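Local coordinates for protein DNA-binding response regulator (Paenisporosarcina sp. TG-14, PDB 6JQS) that probably binds DNA through a LuxR-type helix-turn-helix domain and acts as the transcription factor GerE of a spore-forming bacterium, at residues A[15-20]-A[46-50]; A[9-13]-A[66-71]. All coordinates share one frame; numbering follows the deposited sequence.

Contact 1. Residues A[15-20]-A[46-50]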
loop_
_atom_site.group_PDB
_atom_site.type_symbol
_atom_site.label_atom_id
_atom_site.label_comp_id
_atom_site.label_asym_id
_atom_site.label_seq_id
_atom_site.Cartn_x
_atom_site.Cartn_y
_atom_site.Cartn_z
ATOM N N ARG A 15 -2.384 -7.197 4.790
ATOM C CA ARG A 15 -2.922 -5.851 5.093
ATOM C C ARG A 15 -2.230 -4.826 4.196
ATOM O O ARG A 15 -2.965 -4.052 3.628
ATOM C CB ARG A 15 -2.771 -5.504 6.575
ATOM C CG ARG A 15 -3.230 -4.093 6.885
ATOM C CD ARG A 15 -3.732 -3.970 8.303
ATOM N NE ARG A 15 -5.105 -4.450 8.457
ATOM C CZ ARG A 15 -5.679 -4.665 9.642
ATOM N NH1 ARG A 15 -6.927 -5.112 9.716
ATOM N NH2 ARG A 15 -4.991 -4.454 10.754
ATOM N N GLU A 16 -0.889 -4.814 4.146
ATOM C CA GLU A 16 -0.043 -3.905 3.325
ATOM C C GLU A 16 -0.471 -4.043 1.856
ATOM O O GLU A 16 -0.677 -3.039 1.220
ATOM C CB GLU A 16 1.444 -4.234 3.486
ATOM C CG GLU A 16 2.135 -3.692 4.755
ATOM C CD GLU A 16 3.551 -4.248 4.977
ATOM O OE1 GLU A 16 3.751 -5.408 4.563
ATOM O OE2 GLU A 16 4.499 -3.500 5.473
ATOM N N ARG A 17 -0.628 -5.265 1.343
ATOM C CA ARG A 17 -1.082 -5.471 -0.069
ATOM C C ARG A 17 -2.478 -4.871 -0.264
ATOM O O ARG A 17 -2.696 -4.190 -1.257
ATOM C CB ARG A 17 -1.102 -6.960 -0.451
ATOM C CG ARG A 17 -1.546 -7.198 -1.893
ATOM C CD ARG A 17 -1.692 -8.670 -2.301
ATOM N NE ARG A 17 -0.454 -9.396 -2.072
ATOM C CZ ARG A 17 -0.164 -10.065 -0.953
ATOM N NH1 ARG A 17 -1.026 -10.118 0.047
ATOM N NH2 ARG A 17 0.996 -10.678 -0.826
ATOM N N GLU A 18 -3.396 -5.039 0.681
ATOM C CA GLU A 18 -4.758 -4.469 0.532
ATOM C C GLU A 18 -4.686 -2.946 0.556
ATOM O O GLU A 18 -5.503 -2.317 -0.116
ATOM C CB GLU A 18 -5.730 -4.798 1.663
ATOM C CG GLU A 18 -6.165 -6.247 1.778
ATOM C CD GLU A 18 -6.930 -6.432 3.088
ATOM O OE1 GLU A 18 -6.365 -7.018 4.038
ATOM O OE2 GLU A 18 -8.080 -5.939 3.167
ATOM N N ILE A 19 -3.860 -2.356 1.417
ATOM C CA ILE A 19 -3.721 -0.876 1.414
ATOM C C ILE A 19 -3.257 -0.363 0.032
ATOM O O ILE A 19 -3.813 0.666 -0.457
ATOM C CB ILE A 19 -2.800 -0.401 2.545
ATOM C CG1 ILE A 19 -3.458 -0.603 3.910
ATOM C CG2 ILE A 19 -2.399 1.050 2.280
ATOM C CD1 ILE A 19 -2.466 -0.546 5.091
ATOM N N PHE A 20 -2.206 -0.937 -0.532
ATOM C CA PHE A 20 -1.640 -0.484 -1.821
ATOM C C PHE A 20 -2.632 -0.799 -2.959
ATOM O O PHE A 20 -2.655 0.004 -3.908
ATOM C CB PHE A 20 -0.254 -1.066 -2.069
ATOM C CG PHE A 20 0.836 -0.330 -1.340
ATOM C CD1 PHE A 20 1.410 0.781 -1.912
ATOM C CD2 PHE A 20 1.151 -0.616 -0.022
ATOM C CE1 PHE A 20 2.313 1.572 -1.217
ATOM C CE2 PHE A 20 2.091 0.160 0.662
ATOM C CZ PHE A 20 2.657 1.247 0.060
ATOM N N HIS A 46 1.874 2.110 7.671
ATOM C CA HIS A 46 2.063 0.889 6.835
ATOM C C HIS A 46 2.710 1.258 5.491
ATOM O O HIS A 46 3.581 0.522 4.997
ATOM C CB HIS A 46 0.723 0.202 6.628
ATOM C CG HIS A 46 0.371 -0.788 7.675
ATOM N ND1 HIS A 46 -0.781 -0.658 8.450
ATOM C CD2 HIS A 46 1.000 -1.906 8.093
ATOM C CE1 HIS A 46 -0.836 -1.664 9.289
ATOM N NE2 HIS A 46 0.257 -2.407 9.121
ATOM N N ILE A 47 2.198 2.312 4.883
ATOM C CA ILE A 47 2.690 2.886 3.620
ATOM C C ILE A 47 4.150 3.277 3.848
ATOM O O ILE A 47 5.014 2.909 2.997
ATOM C CB ILE A 47 1.788 4.055 3.182
ATOM C CG1 ILE A 47 0.408 3.567 2.734
ATOM C CG2 ILE A 47 2.489 4.877 2.121
ATOM C CD1 ILE A 47 -0.628 4.664 2.603
ATOM N N SER A 48 4.462 3.995 4.935
ATOM C CA SER A 48 5.869 4.424 5.185
ATOM C C SER A 48 6.774 3.220 5.299
ATOM O O SER A 48 7.911 3.251 4.725
ATOM C CB SER A 48 6.046 5.294 6.370
ATOM O OG SER A 48 5.245 6.439 6.215
ATOM N N ASN A 49 6.304 2.205 6.023
ATOM C CA ASN A 49 7.088 0.974 6.235
ATOM C C ASN A 49 7.362 0.301 4.891
ATOM O O ASN A 49 8.474 -0.214 4.706
ATOM C CB ASN A 49 6.329 0.073 7.209
ATOM C CG ASN A 49 7.214 -0.937 7.888
ATOM O OD1 ASN A 49 8.348 -0.625 8.210
ATOM N ND2 ASN A 49 6.681 -2.122 8.122
ATOM N N THR A 50 6.369 0.218 3.994
ATOM C CA THR A 50 6.532 -0.506 2.684
ATOM C C THR A 50 7.525 0.283 1.826
ATOM O O THR A 50 8.408 -0.283 1.176
ATOM C CB THR A 50 5.179 -0.680 1.983
ATOM O OG1 THR A 50 4.340 -1.311 2.936
ATOM C CG2 THR A 50 5.241 -1.539 0.734
#
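Glu-16 on helix 14-24 and His-46 on helix 40-54 have the nearest CA atoms of the two segments, where the helices cross almost at right angles: the N-to-C directions of 15-20 and 46-50 differ by 101° and their axes come within 10.2 Å. No hydrogen bond spans the crossing, which is held by side-chain packing. The imidazole of His-46 lies against the first turn of 15-20. Arg-15 CG sits over one face of this ring, displaced toward its rim, and CD comes within 3.8 Å of His-46 CE1. Arg-15 is placed there by CG lying anti to the backbone N (chi1 176°), while a bend at chi3 turns the guanidinium steeply against the imidazole plane. The Ile-19 side chain runs roughly perpendicular to that of His-46, its CD1 3.6 Å from His-46 CB, and its other branch, CG2, rests 3.8 Å from Ile-47 CG1. The Phe-20 ring and Thr-50 approach each other from their two helices, ring atom CE2 lying 3.5 Å from Thr-50 CB, and the same ring reaches the backbone of Ile-47 through CZ. The Glu-16 and Thr-50 side chains lie side by side, pointing opposite ways; Glu-16 OE2 stays 3.4 Å from Thr-50 OG1 without a bond, whereas its OE1 accepts from the backbone N of Thr-13. The Thr-50 hydroxyl donates to His-46 O at 2.9 Å, and Thr-50 N approaches that oxygen from the opposite face of the carbonyl plane, so two bonds grip one acceptor. As in other LuxR-type domains, helix 40-54 is probably the DNA-recognition helix, and this contact packs its inner side on helix 14-24. Helix 29-36 adds Ile-32 and Leu-36 against Ile-19, while Ala-62, Ile-63 and Leu-66 of helix 59-68 pack on Phe-20.

Contact 2. Residues A[9-13]-A[66-71]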
loop_
_atom_site.group_PDB
_atom_site.type_symbol
_atom_site.label_atom_id
_atom_site.label_comp_id
_atom_site.label_asym_id
_atom_site.label_seq_id
_atom_site.Cartn_x
_atom_site.Cartn_y
_atom_site.Cartn_z
ATOM N N ARG A 9 5.605 -17.418 0.182
ATOM C CA ARG A 9 5.559 -16.257 1.130
ATOM C C ARG A 9 5.811 -14.953 0.354
ATOM O O ARG A 9 6.603 -14.971 -0.605
ATOM C CB ARG A 9 6.583 -16.441 2.259
ATOM C CG ARG A 9 6.329 -15.574 3.484
ATOM C CD ARG A 9 5.515 -16.279 4.556
ATOM N NE ARG A 9 6.379 -16.813 5.607
ATOM C CZ ARG A 9 6.523 -18.098 5.949
ATOM N NH1 ARG A 9 7.352 -18.414 6.930
ATOM N NH2 ARG A 9 5.843 -19.059 5.342
ATOM N N SER A 10 5.171 -13.858 0.778
ATOM C CA SER A 10 5.199 -12.527 0.117
ATOM C C SER A 10 6.215 -11.604 0.815
ATOM O O SER A 10 6.771 -12.008 1.854
ATOM C CB SER A 10 3.800 -11.949 0.096
ATOM O OG SER A 10 3.778 -10.658 -0.493
ATOM N N LEU A 11 6.468 -10.426 0.239
ATOM C CA LEU A 11 7.342 -9.349 0.793
ATOM C C LEU A 11 6.478 -8.425 1.659
ATOM O O LEU A 11 7.033 -7.712 2.506
ATOM C CB LEU A 11 7.976 -8.581 -0.375
ATOM C CG LEU A 11 9.359 -7.972 -0.150
ATOM C CD1 LEU A 11 10.303 -8.951 0.537
ATOM C CD2 LEU A 11 9.945 -7.494 -1.475
ATOM N N LEU A 12 5.164 -8.453 1.429
ATOM C CA LEU A 12 4.138 -7.682 2.181
ATOM C C LEU A 12 3.254 -8.646 2.961
ATOM O O LEU A 12 3.001 -9.772 2.465
ATOM C CB LEU A 12 3.196 -6.934 1.236
ATOM C CG LEU A 12 3.791 -6.240 0.024
ATOM C CD1 LEU A 12 2.724 -6.119 -1.059
ATOM C CD2 LEU A 12 4.327 -4.879 0.427
ATOM N N THR A 13 2.673 -8.144 4.046
ATOM C CA THR A 13 1.502 -8.750 4.712
ATOM C C THR A 13 0.300 -8.513 3.805
ATOM O O THR A 13 0.414 -7.591 2.940
ATOM C CB THR A 13 1.270 -8.144 6.110
ATOM O OG1 THR A 13 0.702 -6.840 5.952
ATOM C CG2 THR A 13 2.551 -8.063 6.912
ATOM N N LEU A 66 5.599 -2.722 -6.718
ATOM C CA LEU A 66 4.686 -3.826 -6.335
ATOM C C LEU A 66 3.919 -4.315 -7.587
ATOM O O LEU A 66 3.686 -5.524 -7.670
ATOM C CB LEU A 66 3.754 -3.389 -5.215
ATOM C CG LEU A 66 4.411 -3.015 -3.880
ATOM C CD1 LEU A 66 3.384 -2.409 -2.951
ATOM C CD2 LEU A 66 5.069 -4.230 -3.256
ATOM N N LEU A 67 3.574 -3.456 -8.551
ATOM C CA LEU A 67 3.075 -3.927 -9.894
ATOM C C LEU A 67 4.181 -4.726 -10.593
ATOM O O LEU A 67 3.860 -5.812 -11.148
ATOM C CB LEU A 67 2.623 -2.758 -10.783
ATOM C CG LEU A 67 1.357 -2.033 -10.334
ATOM C CD1 LEU A 67 1.275 -0.653 -10.956
ATOM C CD2 LEU A 67 0.102 -2.876 -10.630
ATOM N N ARG A 68 5.437 -4.274 -10.577
ATOM C CA ARG A 68 6.552 -4.998 -11.261
ATOM C C ARG A 68 6.784 -6.366 -10.613
ATOM O O ARG A 68 7.216 -7.284 -11.309
ATOM C CB ARG A 68 7.862 -4.223 -11.141
ATOM C CG ARG A 68 7.972 -3.054 -12.097
ATOM C CD ARG A 68 9.043 -2.092 -11.664
ATOM N NE ARG A 68 8.906 -0.887 -12.446
ATOM C CZ ARG A 68 9.082 0.367 -11.975
ATOM N NH1 ARG A 68 9.401 0.605 -10.724
ATOM N NH2 ARG A 68 8.902 1.396 -12.770
ATOM N N LEU A 69 6.505 -6.495 -9.321
ATOM C CA LEU A 69 6.733 -7.754 -8.548
ATOM C C LEU A 69 5.531 -8.699 -8.640
ATOM O O LEU A 69 5.606 -9.753 -8.008
ATOM C CB LEU A 69 6.965 -7.432 -7.069
ATOM C CG LEU A 69 8.327 -6.852 -6.693
ATOM C CD1 LEU A 69 8.321 -6.453 -5.227
ATOM C CD2 LEU A 69 9.455 -7.821 -6.952
ATOM N N GLY A 70 4.432 -8.291 -9.267
ATOM C CA GLY A 70 3.202 -9.092 -9.399
ATOM C C GLY A 70 2.340 -9.082 -8.147
ATOM O O GLY A 70 1.392 -9.860 -8.106
ATOM N N GLU A 71 2.581 -8.169 -7.193
ATOM C CA GLU A 71 1.813 -8.101 -5.929
ATOM C C GLU A 71 0.491 -7.352 -6.047
ATOM O O GLU A 71 -0.359 -7.522 -5.148
ATOM C CB GLU A 71 2.653 -7.422 -4.839
ATOM C CG GLU A 71 3.740 -8.317 -4.331
ATOM C CD GLU A 71 3.269 -9.579 -3.599
ATOM O OE1 GLU A 71 4.130 -10.432 -3.319
ATOM O OE2 GLU A 71 2.046 -9.736 -3.338
#
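Two torsions bring Ser-10 and Glu-71 together: OG of the serine stands opposite its own backbone N (chi1 178°), and the glutamate chain folds at chi2 (-65°), which carries its carboxylate round to the hydroxyl. Ser-10 OG donates to Glu-71 OE1 over 2.9 Å, arriving from above the carboxylate plane, 56° out of it. The same OG accepts from Leu-12 N at 3.2 Å, closing an ST turn. The other carboxylate oxygen, OE2, forms a salt bridge with Arg-17 of helix 14-24. Next to this polar pair, Leu-12 and Leu-66 reach tip to tip, with Leu-12 CD1 3.7 Å from Leu-66 CD2. Glu-71 CB lies 4.0 Å from Leu-12 CD1, the two side chains running alongside in opposite senses. Leu-11 CD2 adds a looser apolar touch, 4.2 Å from Leu-69 CD1. A Schellman motif at Gly-70, whose phi is positive, turns the chain after helix 59-68, and Glu-71 N bonds back to Leu-66 O. The contact thus joins the loop before helix 14-24 to the last turn of helix 59-68 and the turn that follows it, with Leu-12 also on Thr-50 of helix 40-54 and Leu-66 on Phe-20 of helix 14-24.

In the fold
Contact 1 lies near the centre of the chain and contact 2 nearer its surface, with about 11 Å between their centres. Arg-17, on helix 14-24 but taking no part in the crossing, forms the salt bridge that joins the contacts, NE 2.8 Å from Glu-71 OE2; its NH2 lies close to Ser-10 OG, though whether they bond is open. Thr-50 CG2 lies 3.5 Å from Leu-12 CD2 and Phe-20 CG 3.7 Å from Leu-66 CD1, so the packing of helices 14-24, 40-54 and 59-68 is continuous between the contacts. In sequence, contact 1 lies between the segments of contact 2. No ligand or DNA enters either contact; DNA binding probably involves the outward side of helix 40-54.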